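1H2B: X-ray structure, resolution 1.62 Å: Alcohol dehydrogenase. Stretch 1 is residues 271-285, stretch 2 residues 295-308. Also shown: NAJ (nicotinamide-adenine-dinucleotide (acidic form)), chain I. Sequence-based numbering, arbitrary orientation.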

ATOM      1  N   THR B 271      12.522  -7.691  22.597  1.00 15.01           N
ATOM      2  CA  THR B 271      12.198  -6.775  21.495  1.00 16.33           C
ATOM      3  C   THR B 271      10.701  -6.447  21.343  1.00 14.66           C
ATOM      4  O   THR B 271      10.379  -5.327  21.043  1.00 13.94           O
ATOM      5  CB  THR B 271      12.805  -7.196  20.158  1.00 15.36           C
ATOM      6  OG1 THR B 271      12.492  -8.572  19.878  1.00 17.98           O
ATOM      7  CG2 THR B 271      14.361  -7.107  20.245  1.00 17.80           C
ATOM      8  N   PRO B 272       9.753  -7.361  21.593  1.00 15.53           N
ATOM      9  CA  PRO B 272       8.335  -6.972  21.494  1.00 15.05           C
ATOM     10  C   PRO B 272       7.992  -5.873  22.487  1.00 15.27           C
ATOM     11  O   PRO B 272       7.100  -5.091  22.193  1.00 14.94           O
ATOM     12  CB  PRO B 272       7.573  -8.266  21.828  1.00 17.24           C
ATOM     13  CG  PRO B 272       8.580  -9.372  21.525  1.00 18.87           C
ATOM     14  CD  PRO B 272       9.942  -8.789  21.909  1.00 15.73           C
ATOM     15  N   TYR B 273       8.706  -5.796  23.633  1.00 14.24           N
ATOM     16  CA  TYR B 273       8.397  -4.832  24.666  1.00 15.86           C
ATOM     17  C   TYR B 273       8.970  -3.458  24.321  1.00 16.04           C
ATOM     18  O   TYR B 273       8.680  -2.490  25.059  1.00 19.31           O
ATOM     19  CB  TYR B 273       8.936  -5.332  26.017  1.00 16.09           C
ATOM     20  CG  TYR B 273       8.106  -6.479  26.533  1.00 13.67           C
ATOM     21  CD1 TYR B 273       8.470  -7.775  26.256  1.00 15.21           C
ATOM     22  CD2 TYR B 273       6.933  -6.245  27.219  1.00 19.83           C
ATOM     23  CE1 TYR B 273       7.691  -8.871  26.719  1.00 19.11           C
ATOM     24  CE2 TYR B 273       6.120  -7.339  27.670  1.00 20.20           C
ATOM     25  CZ  TYR B 273       6.526  -8.615  27.393  1.00 22.28           C
ATOM     26  OH  TYR B 273       5.745  -9.657  27.828  1.00 23.57           O
ATOM     27  N   LEU B 274       9.749  -3.365  23.225  1.00 14.30           N
ATOM     28  CA  LEU B 274      10.197  -2.036  22.735  1.00 14.44           C
ATOM     29  C   LEU B 274       9.104  -1.282  21.975  1.00 16.76           C
ATOM     30  O   LEU B 274       9.189  -0.064  21.779  1.00 16.02           O
ATOM     31  CB  LEU B 274      11.420  -2.159  21.813  1.00 14.16           C
ATOM     32  CG  LEU B 274      12.630  -2.912  22.389  1.00 14.38           C
ATOM     33  CD1 LEU B 274      13.663  -3.108  21.308  1.00 15.72           C
ATOM     34  CD2 LEU B 274      13.146  -2.132  23.602  1.00 16.26           C
ATOM     35  N   LEU B 275       8.068  -2.003  21.555  1.00 15.88           N
ATOM     36  CA  LEU B 275       7.109  -1.435  20.608  1.00 13.95           C
ATOM     37  C   LEU B 275       6.112  -0.473  21.237  1.00 15.09           C
ATOM     38  O   LEU B 275       5.519  -0.730  22.304  1.00 18.42           O
ATOM     39  CB  LEU B 275       6.300  -2.555  19.953  1.00 13.47           C
ATOM     40  CG  LEU B 275       7.125  -3.569  19.146  1.00 12.47           C
ATOM     41  CD1 LEU B 275       6.155  -4.656  18.623  1.00 15.91           C
ATOM     42  CD2 LEU B 275       7.937  -2.956  17.973  1.00 14.09           C
ATOM     43  N   GLY B 276       5.899   0.626  20.531  1.00 14.77           N
ATOM     44  CA  GLY B 276       4.826   1.533  20.884  1.00 16.40           C
ATOM     45  C   GLY B 276       3.528   1.121  20.206  1.00 18.08           C
ATOM     46  O   GLY B 276       3.445   0.055  19.579  1.00 16.23           O
ATOM     47  N   ARG B 277       2.514   1.992  20.305  1.00 14.92           N
ATOM     48  CA  ARG B 277       1.209   1.668  19.678  1.00 14.33           C
ATOM     49  C   ARG B 277       1.312   1.569  18.170  1.00 16.19           C
ATOM     50  O   ARG B 277       1.949   2.399  17.497  1.00 16.85           O
ATOM     51  CB  ARG B 277       0.183   2.732  20.065  1.00 17.09           C
ATOM     52  CG  ARG B 277      -0.016   2.793  21.545  1.00 18.88           C
ATOM     53  CD  ARG B 277      -1.231   3.621  21.970  1.00 24.27           C
ATOM     54  NE  ARG B 277      -2.499   2.922  21.634  1.00 20.59           N
ATOM     55  CZ  ARG B 277      -3.038   1.890  22.276  1.00 19.33           C
ATOM     56  NH1 ARG B 277      -2.487   1.375  23.366  1.00 21.54           N
ATOM     57  NH2 ARG B 277      -4.209   1.412  21.845  1.00 22.69           N
ATOM     58  N   MET B 278       0.695   0.520  17.624  1.00 15.10           N
ATOM     59  CA  MET B 278       0.809   0.194  16.183  1.00 14.63           C
ATOM     60  C   MET B 278       2.236  -0.167  15.775  1.00 14.45           C
ATOM     61  O   MET B 278       2.573  -0.206  14.597  1.00 16.91           O
ATOM     62  CB  MET B 278       0.200   1.256  15.270  1.00 19.09           C
ATOM     63  CG  MET B 278      -1.286   1.290  15.438  1.00 19.98           C
ATOM     64  SD  MET B 278      -2.118   2.390  14.251  1.00 26.46           S
ATOM     65  CE  MET B 278      -1.445   3.863  14.607  1.00 34.37           C
ATOM     66  N   GLY B 279       3.046  -0.487  16.771  1.00 14.26           N
ATOM     67  CA  GLY B 279       4.437  -0.810  16.537  1.00 14.33           C
ATOM     68  C   GLY B 279       4.582  -2.140  15.788  1.00 14.21           C
ATOM     69  O   GLY B 279       3.698  -2.997  15.833  1.00 14.96           O
ATOM     70  N   ARG B 280       5.718  -2.290  15.135  1.00 14.44           N
ATOM     71  CA  ARG B 280       5.984  -3.470  14.293  1.00 14.50           C
ATOM     72  C   ARG B 280       7.340  -3.987  14.624  1.00 13.22           C
ATOM     73  O   ARG B 280       8.343  -3.224  14.593  1.00 12.78           O
ATOM     74  CB  ARG B 280       5.948  -3.121  12.834  1.00 14.67           C
ATOM     75  CG  ARG B 280       4.590  -2.531  12.356  1.00 15.86           C
ATOM     76  CD  ARG B 280       4.726  -1.901  11.019  1.00 16.33           C
ATOM     77  NE  ARG B 280       5.097  -2.873   9.986  1.00 16.84           N
ATOM     78  CZ  ARG B 280       5.796  -2.608   8.902  1.00 17.00           C
ATOM     79  NH1 ARG B 280       6.262  -1.364   8.719  1.00 21.04           N
ATOM     80  NH2 ARG B 280       6.088  -3.573   8.028  1.00 14.95           N
ATOM     81  N   LEU B 281       7.384  -5.276  14.964  1.00 12.46           N
ATOM     82  CA  LEU B 281       8.673  -5.956  15.160  1.00 13.73           C
ATOM     83  C   LEU B 281       8.987  -6.754  13.907  1.00 13.46           C
ATOM     84  O   LEU B 281       8.237  -7.670  13.548  1.00 15.28           O
ATOM     85  CB  LEU B 281       8.619  -6.861  16.404  1.00 11.74           C
ATOM     86  CG  LEU B 281       9.814  -7.819  16.591  1.00 13.45           C
ATOM     87  CD1 LEU B 281      11.149  -7.084  16.751  1.00 16.05           C
ATOM     88  CD2 LEU B 281       9.472  -8.695  17.805  1.00 17.72           C
ATOM     89  N   ILE B 282      10.090  -6.418  13.250  1.00 11.55           N
ATOM     90  CA  ILE B 282      10.522  -7.172  12.086  1.00 12.38           C
ATOM     91  C   ILE B 282      11.514  -8.199  12.576  1.00 13.64           C
ATOM     92  O   ILE B 282      12.556  -7.844  13.155  1.00 14.99           O
ATOM     93  CB  ILE B 282      11.169  -6.266  11.012  1.00 14.05           C
ATOM     94  CG1 ILE B 282      10.318  -5.015  10.709  1.00 18.40           C
ATOM     95  CG2 ILE B 282      11.495  -7.108   9.762  1.00 13.19           C
ATOM     96  CD1 ILE B 282       8.920  -5.288  10.382  1.00 19.14           C
ATOM     97  N   ILE B 283      11.137  -9.473  12.476  1.00 12.95           N
ATOM     98  CA  ILE B 283      11.971 -10.585  12.945  1.00 11.49           C
ATOM     99  C   ILE B 283      12.827 -11.111  11.788  1.00 12.05           C
ATOM    100  O   ILE B 283      12.297 -11.590  10.772  1.00 13.26           O
ATOM    101  CB  ILE B 283      11.079 -11.706  13.524  1.00 14.50           C
ATOM    102  CG1 ILE B 283      10.375 -11.148  14.760  1.00 16.95           C
ATOM    103  CG2 ILE B 283      11.903 -12.956  13.891  1.00 16.31           C
ATOM    104  CD1 ILE B 283       9.250 -12.094  15.300  1.00 17.27           C
ATOM    105  N   VAL B 284      14.146 -10.991  11.975  1.00 11.72           N
ATOM    106  CA  VAL B 284      15.113 -11.396  10.968  1.00 11.61           C
ATOM    107  C   VAL B 284      16.001 -12.479  11.554  1.00 12.26           C
ATOM    108  O   VAL B 284      16.140 -13.583  10.976  1.00 13.09           O
ATOM    109  CB  VAL B 284      15.988 -10.219  10.483  1.00 12.56           C
ATOM    110  CG1 VAL B 284      16.974 -10.777   9.464  1.00 15.59           C
ATOM    111  CG2 VAL B 284      15.110  -9.125   9.874  1.00 18.26           C
ATOM    112  N   GLY B 285      16.617 -12.177  12.693  1.00 11.83           N
ATOM    113  CA  GLY B 285      17.347 -13.235  13.417  1.00 13.50           C
ATOM    114  C   GLY B 285      16.412 -14.362  13.851  1.00 14.68           C
ATOM    115  O   GLY B 285      15.208 -14.149  14.061  1.00 15.78           O
TER
HETATM  116  PA  NAJ I1361      26.141 -11.785  13.909  1.00 17.71           P
HETATM  117  O1A NAJ I1361      26.676 -12.843  14.835  1.00 18.35           O
HETATM  118  O2A NAJ I1361      27.101 -11.070  12.945  1.00 17.12           O
HETATM  119  O5B NAJ I1361      25.494 -10.562  14.705  1.00 17.76           O
HETATM  120  C5B NAJ I1361      24.710 -10.747  15.893  1.00 17.01           C
HETATM  121  C4B NAJ I1361      24.863  -9.435  16.645  1.00 15.34           C
HETATM  122  O4B NAJ I1361      23.933  -9.476  17.746  1.00 14.23           O
HETATM  123  C3B NAJ I1361      26.273  -9.192  17.183  1.00 15.86           C
HETATM  124  O3B NAJ I1361      26.744  -7.871  16.869  1.00 18.05           O
HETATM  125  C2B NAJ I1361      26.008  -9.409  18.667  1.00 17.90           C
HETATM  126  O2B NAJ I1361      26.947  -8.748  19.529  1.00 18.14           O
HETATM  127  C1B NAJ I1361      24.578  -8.890  18.868  1.00 16.05           C
HETATM  128  N9A NAJ I1361      23.905  -9.379  20.071  1.00 17.34           N
HETATM  129  C8A NAJ I1361      24.017 -10.605  20.741  1.00 19.14           C
HETATM  130  N7A NAJ I1361      23.161 -10.616  21.799  1.00 17.28           N
HETATM  131  C5A NAJ I1361      22.515  -9.414  21.818  1.00 16.16           C
HETATM  132  C6A NAJ I1361      21.561  -8.868  22.642  1.00 17.04           C
HETATM  133  N6A NAJ I1361      21.082  -9.498  23.722  1.00 17.61           N
HETATM  134  N1A NAJ I1361      21.062  -7.629  22.332  1.00 15.51           N
HETATM  135  C2A NAJ I1361      21.538  -6.887  21.266  1.00 14.92           C
HETATM  136  N3A NAJ I1361      22.495  -7.424  20.479  1.00 13.16           N
HETATM  137  C4A NAJ I1361      22.976  -8.665  20.757  1.00 15.34           C
HETATM  138  O3  NAJ I1361      24.938 -12.464  13.123  1.00 16.09           O
HETATM  139  PN  NAJ I1361      24.428 -12.204  11.614  1.00 15.94           P
HETATM  140  O1N NAJ I1361      25.162 -13.050  10.681  1.00 15.80           O
HETATM  141  O2N NAJ I1361      24.337 -10.750  11.372  1.00 15.31           O
HETATM  142  O5D NAJ I1361      22.975 -12.881  11.718  1.00 14.60           O
HETATM  143  C5D NAJ I1361      22.005 -12.252  12.552  1.00 15.36           C
HETATM  144  C4D NAJ I1361      20.819 -13.187  12.731  1.00 14.07           C
HETATM  145  O4D NAJ I1361      20.088 -13.212  11.492  1.00 15.72           O
HETATM  146  C3D NAJ I1361      21.206 -14.642  12.993  1.00 13.51           C
HETATM  147  O3D NAJ I1361      20.147 -15.255  13.750  1.00 15.30           O
HETATM  148  C2D NAJ I1361      21.235 -15.249  11.583  1.00 16.56           C
HETATM  149  O2D NAJ I1361      21.098 -16.641  11.526  1.00 16.12           O
HETATM  150  C1D NAJ I1361      19.997 -14.533  11.014  1.00 14.56           C
HETATM  151  N1N NAJ I1361      19.812 -14.508   9.563  1.00 14.82           N
HETATM  152  C2N NAJ I1361      18.526 -14.389   9.126  1.00 14.47           C
HETATM  153  C3N NAJ I1361      18.268 -14.292   7.769  1.00 13.13           C
HETATM  154  C7N NAJ I1361      16.853 -14.225   7.296  1.00 14.95           C
HETATM  155  O7N NAJ I1361      16.701 -14.223   5.961  1.00 14.75           O
HETATM  156  N7N NAJ I1361      15.777 -14.097   8.079  1.00 13.75           N
HETATM  157  C4N NAJ I1361      19.317 -14.286   6.791  1.00 16.75           C
HETATM  158  C5N NAJ I1361      20.634 -14.233   7.330  1.00 16.34           C
HETATM  159  C6N NAJ I1361      20.865 -14.378   8.684  1.00 16.13           C
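Stretch 2 (295-308) IRVISSEVSFEGSL

Stretch 2 enters as the last turns of a helix, 295-300, leaves helical geometry at Glu301 with positive phi (52/55), and continues as strand 303-306. This strand runs parallel to strand 279-283: the axes approach to 4.5 Å and cross at -22°. The register follows from CA-CA separations of 4.7-4.8 Å for Arg280-Ser303, Leu281-Phe304 and Ile283-Gly306. Backbone bonds alternate as a parallel ladder requires: Ser303 N to Gly279 O (3.0 Å), Leu281 N to Ser303 O (2.9 Å), Glu305 N to Leu281 O (2.7 Å), Ile283 N to Glu305 O (2.8 Å) and Ser307 N to Ile283 O (3.0 Å). Before the ladder, the type II turn Gly276-Gly279 is tied to the helix end by Met278 N to Ser300 O (2.8 Å, 175°).

Arg280, Ile282, Ser303 and Glu305 share one sheet face. Arg280 (m, t, p, chi4 -151°) folds its guanidinium so that its edge meets the Glu305 carboxylate: NE lies 2.8 Å from OE2 and NH2 2.8 Å from OE1, both at 171°, a two-pronged salt bridge. Glu305 (m, t, chi3 44°) presents both oxygens, and Ser303 in rotamer p donates from OG to Glu305 OE2 at 2.7 Å.

On the face of Leu281 and Ile283, Phe304 (chi1 -56°, chi2 140°) sets its ring edge against Leu281 CB (3.8 Å from CD2) and Leu275 CD1 (4.0 Å from CE2); Pro272 CB is also 3.8 Å from CE2. The m, t rotamer of Leu275 also brings CD1 within 3.8 Å of Val302 CB.

Arg277 (m, t, p, chi4 76°) bends back over Ser300 CA, and NH1 and NH2 make weak bonds to Ser299 O (3.1 and 2.9 Å; 121° and 124°). Beyond the ladder, NAJ N7N donates to Val284 O (3.0 Å) and Ser307 O (2.9 Å), so both stretches hold the carboxamide.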

ATOM      1  N   ILE B 295      -3.176 -10.398  24.767  1.00 14.48           N
ATOM      2  CA  ILE B 295      -3.840  -9.186  25.233  1.00 15.27           C
ATOM      3  C   ILE B 295      -3.001  -7.936  24.941  1.00 15.38           C
ATOM      4  O   ILE B 295      -3.561  -6.876  24.671  1.00 15.30           O
ATOM      5  CB  ILE B 295      -4.263  -9.298  26.738  1.00 14.69           C
ATOM      6  CG1 ILE B 295      -5.222  -8.154  27.089  1.00 15.94           C
ATOM      7  CG2 ILE B 295      -3.026  -9.335  27.660  1.00 16.59           C
ATOM      8  CD1 ILE B 295      -5.988  -8.329  28.435  1.00 20.98           C
ATOM      9  N   ARG B 296      -1.663  -8.068  24.968  1.00 14.61           N
ATOM     10  CA  ARG B 296      -0.774  -6.972  24.602  1.00 13.01           C
ATOM     11  C   ARG B 296      -0.704  -6.799  23.095  1.00 14.65           C
ATOM     12  O   ARG B 296      -0.600  -5.647  22.633  1.00 16.31           O
ATOM     13  CB  ARG B 296       0.625  -7.175  25.169  1.00 16.10           C
ATOM     14  CG  ARG B 296       0.578  -7.033  26.694  1.00 24.93           C
ATOM     15  CD  ARG B 296       1.930  -6.868  27.308  1.00 36.25           C
ATOM     16  NE  ARG B 296       2.653  -5.762  26.678  1.00 46.02           N
ATOM     17  CZ  ARG B 296       3.300  -4.819  27.344  1.00 48.41           C
ATOM     18  NH1 ARG B 296       3.309  -4.842  28.673  1.00 45.30           N
ATOM     19  NH2 ARG B 296       3.948  -3.867  26.680  1.00 42.50           N
ATOM     20  N   VAL B 297      -0.749  -7.912  22.357  1.00 13.58           N
ATOM     21  CA  VAL B 297      -0.776  -7.835  20.867  1.00 11.94           C
ATOM     22  C   VAL B 297      -1.965  -6.979  20.413  1.00 13.83           C
ATOM     23  O   VAL B 297      -1.796  -6.039  19.602  1.00 14.70           O
ATOM     24  CB  VAL B 297      -0.898  -9.207  20.220  1.00 12.44           C
ATOM     25  CG1 VAL B 297      -0.956  -9.027  18.701  1.00 14.63           C
ATOM     26  CG2 VAL B 297       0.368 -10.048  20.544  1.00 14.12           C
ATOM     27  N   ILE B 298      -3.141  -7.215  20.989  1.00 13.98           N
ATOM     28  CA  ILE B 298      -4.298  -6.433  20.526  1.00 13.72           C
ATOM     29  C   ILE B 298      -4.373  -5.082  21.199  1.00 13.22           C
ATOM     30  O   ILE B 298      -4.709  -4.105  20.551  1.00 14.19           O
ATOM     31  CB  ILE B 298      -5.610  -7.283  20.639  1.00 16.25           C
ATOM     32  CG1 ILE B 298      -6.040  -7.517  22.087  1.00 15.53           C
ATOM     33  CG2 ILE B 298      -5.445  -8.628  19.887  1.00 13.71           C
ATOM     34  CD1 ILE B 298      -7.123  -6.506  22.555  1.00 17.10           C
ATOM     35  N   SER B 299      -4.017  -4.973  22.482  1.00 14.37           N
ATOM     36  CA  SER B 299      -4.239  -3.647  23.121  1.00 14.60           C
ATOM     37  C   SER B 299      -3.289  -2.566  22.622  1.00 14.12           C
ATOM     38  O   SER B 299      -3.674  -1.382  22.548  1.00 16.40           O
ATOM     39  CB  SER B 299      -4.285  -3.742  24.655  1.00 19.29           C
ATOM     40  OG  SER B 299      -3.047  -4.153  25.115  1.00 20.14           O
ATOM     41  N   SER B 300      -2.093  -2.965  22.158  1.00 13.37           N
ATOM     42  CA  SER B 300      -1.183  -2.018  21.515  1.00 15.11           C
ATOM     43  C   SER B 300      -1.304  -2.044  19.995  1.00 14.31           C
ATOM     44  O   SER B 300      -0.730  -1.197  19.313  1.00 16.64           O
ATOM     45  CB  SER B 300       0.277  -2.360  21.844  1.00 18.37           C
ATOM     46  OG  SER B 300       0.564  -2.121  23.232  1.00 23.55           O
ATOM     47  N   GLU B 301      -2.057  -3.014  19.475  1.00 12.85           N
ATOM     48  CA  GLU B 301      -2.225  -3.274  18.040  1.00 13.83           C
ATOM     49  C   GLU B 301      -0.880  -3.397  17.329  1.00 13.79           C
ATOM     50  O   GLU B 301      -0.566  -2.693  16.371  1.00 14.93           O
ATOM     51  CB  GLU B 301      -3.181  -2.274  17.376  1.00 14.01           C
ATOM     52  CG  GLU B 301      -3.811  -2.864  16.089  1.00 14.51           C
ATOM     53  CD  GLU B 301      -4.844  -1.954  15.442  1.00 14.16           C
ATOM     54  OE1 GLU B 301      -4.800  -0.730  15.654  1.00 16.12           O
ATOM     55  OE2 GLU B 301      -5.687  -2.523  14.709  1.00 15.14           O
ATOM     56  N   VAL B 302      -0.079  -4.315  17.854  1.00 12.54           N
ATOM     57  CA  VAL B 302       1.272  -4.491  17.326  1.00 13.78           C
ATOM     58  C   VAL B 302       1.309  -5.678  16.374  1.00 14.30           C
ATOM     59  O   VAL B 302       0.409  -6.541  16.361  1.00 15.25           O
ATOM     60  CB  VAL B 302       2.345  -4.656  18.419  1.00 13.61           C
ATOM     61  CG1 VAL B 302       2.538  -3.290  19.127  1.00 16.85           C
ATOM     62  CG2 VAL B 302       1.934  -5.727  19.428  1.00 14.16           C
ATOM     63  N   SER B 303       2.381  -5.735  15.609  1.00 12.62           N
ATOM     64  CA  SER B 303       2.591  -6.881  14.709  1.00 12.39           C
ATOM     65  C   SER B 303       4.013  -7.402  14.825  1.00 17.09           C
ATOM     66  O   SER B 303       4.915  -6.683  15.183  1.00 14.31           O
ATOM     67  CB  SER B 303       2.299  -6.556  13.241  1.00 13.99           C
ATOM     68  OG  SER B 303       3.112  -5.454  12.801  1.00 19.17           O
ATOM     69  N   PHE B 304       4.179  -8.667  14.501  1.00 13.40           N
ATOM     70  CA  PHE B 304       5.457  -9.351  14.477  1.00 14.31           C
ATOM     71  C   PHE B 304       5.598  -9.931  13.078  1.00 14.31           C
ATOM     72  O   PHE B 304       4.777 -10.732  12.649  1.00 15.32           O
ATOM     73  CB  PHE B 304       5.446 -10.511  15.469  1.00 14.35           C
ATOM     74  CG  PHE B 304       5.105 -10.103  16.919  1.00 15.12           C
ATOM     75  CD1 PHE B 304       4.294 -10.908  17.684  1.00 25.23           C
ATOM     76  CD2 PHE B 304       5.586  -8.942  17.485  1.00 20.38           C
ATOM     77  CE1 PHE B 304       3.960 -10.558  19.015  1.00 26.41           C
ATOM     78  CE2 PHE B 304       5.249  -8.581  18.826  1.00 19.24           C
ATOM     79  CZ  PHE B 304       4.449  -9.368  19.558  1.00 22.01           C
ATOM     80  N   GLU B 305       6.602  -9.497  12.332  1.00 12.79           N
ATOM     81  CA  GLU B 305       6.624  -9.802  10.885  1.00 12.04           C
ATOM     82  C   GLU B 305       7.958 -10.414  10.516  1.00 13.38           C
ATOM     83  O   GLU B 305       9.009  -9.748  10.633  1.00 12.87           O
ATOM     84  CB  GLU B 305       6.467  -8.494  10.095  1.00 13.09           C
ATOM     85  CG  GLU B 305       5.113  -7.811  10.387  1.00 14.61           C
ATOM     86  CD  GLU B 305       5.024  -6.417   9.819  1.00 15.23           C
ATOM     87  OE1 GLU B 305       5.446  -6.229   8.644  1.00 17.02           O
ATOM     88  OE2 GLU B 305       4.479  -5.531  10.511  1.00 17.30           O
ATOM     89  N   GLY B 306       7.939 -11.660  10.031  1.00 12.15           N
ATOM     90  CA  GLY B 306       9.192 -12.242   9.589  1.00 12.56           C
ATOM     91  C   GLY B 306       9.664 -11.621   8.291  1.00 13.27           C
ATOM     92  O   GLY B 306       8.877 -11.109   7.492  1.00 13.37           O
ATOM     93  N   SER B 307      10.984 -11.669   8.097  1.00 12.90           N
ATOM     94  CA  SER B 307      11.538 -11.239   6.819  1.00 13.91           C
ATOM     95  C   SER B 307      12.587 -12.259   6.425  1.00 15.14           C
ATOM     96  O   SER B 307      13.368 -12.671   7.275  1.00 13.44           O
ATOM     97  CB  SER B 307      12.177  -9.846   6.947  1.00 15.82           C
ATOM     98  OG  SER B 307      12.284  -9.246   5.664  1.00 14.43           O
ATOM     99  N   LEU B 308      12.582 -12.668   5.158  1.00 13.04           N
ATOM    100  CA  LEU B 308      13.371 -13.808   4.678  1.00 12.69           C
ATOM    101  C   LEU B 308      14.207 -13.336   3.471  1.00 13.34           C
ATOM    102  O   LEU B 308      13.656 -13.095   2.399  1.00 13.84           O
ATOM    103  CB  LEU B 308      12.426 -14.943   4.222  1.00 12.83           C
ATOM    104  CG  LEU B 308      13.138 -16.162   3.589  1.00 12.91           C
ATOM    105  CD1 LEU B 308      14.067 -16.842   4.584  1.00 13.00           C
ATOM    106  CD2 LEU B 308      12.041 -17.159   3.117  1.00 14.64           C
TER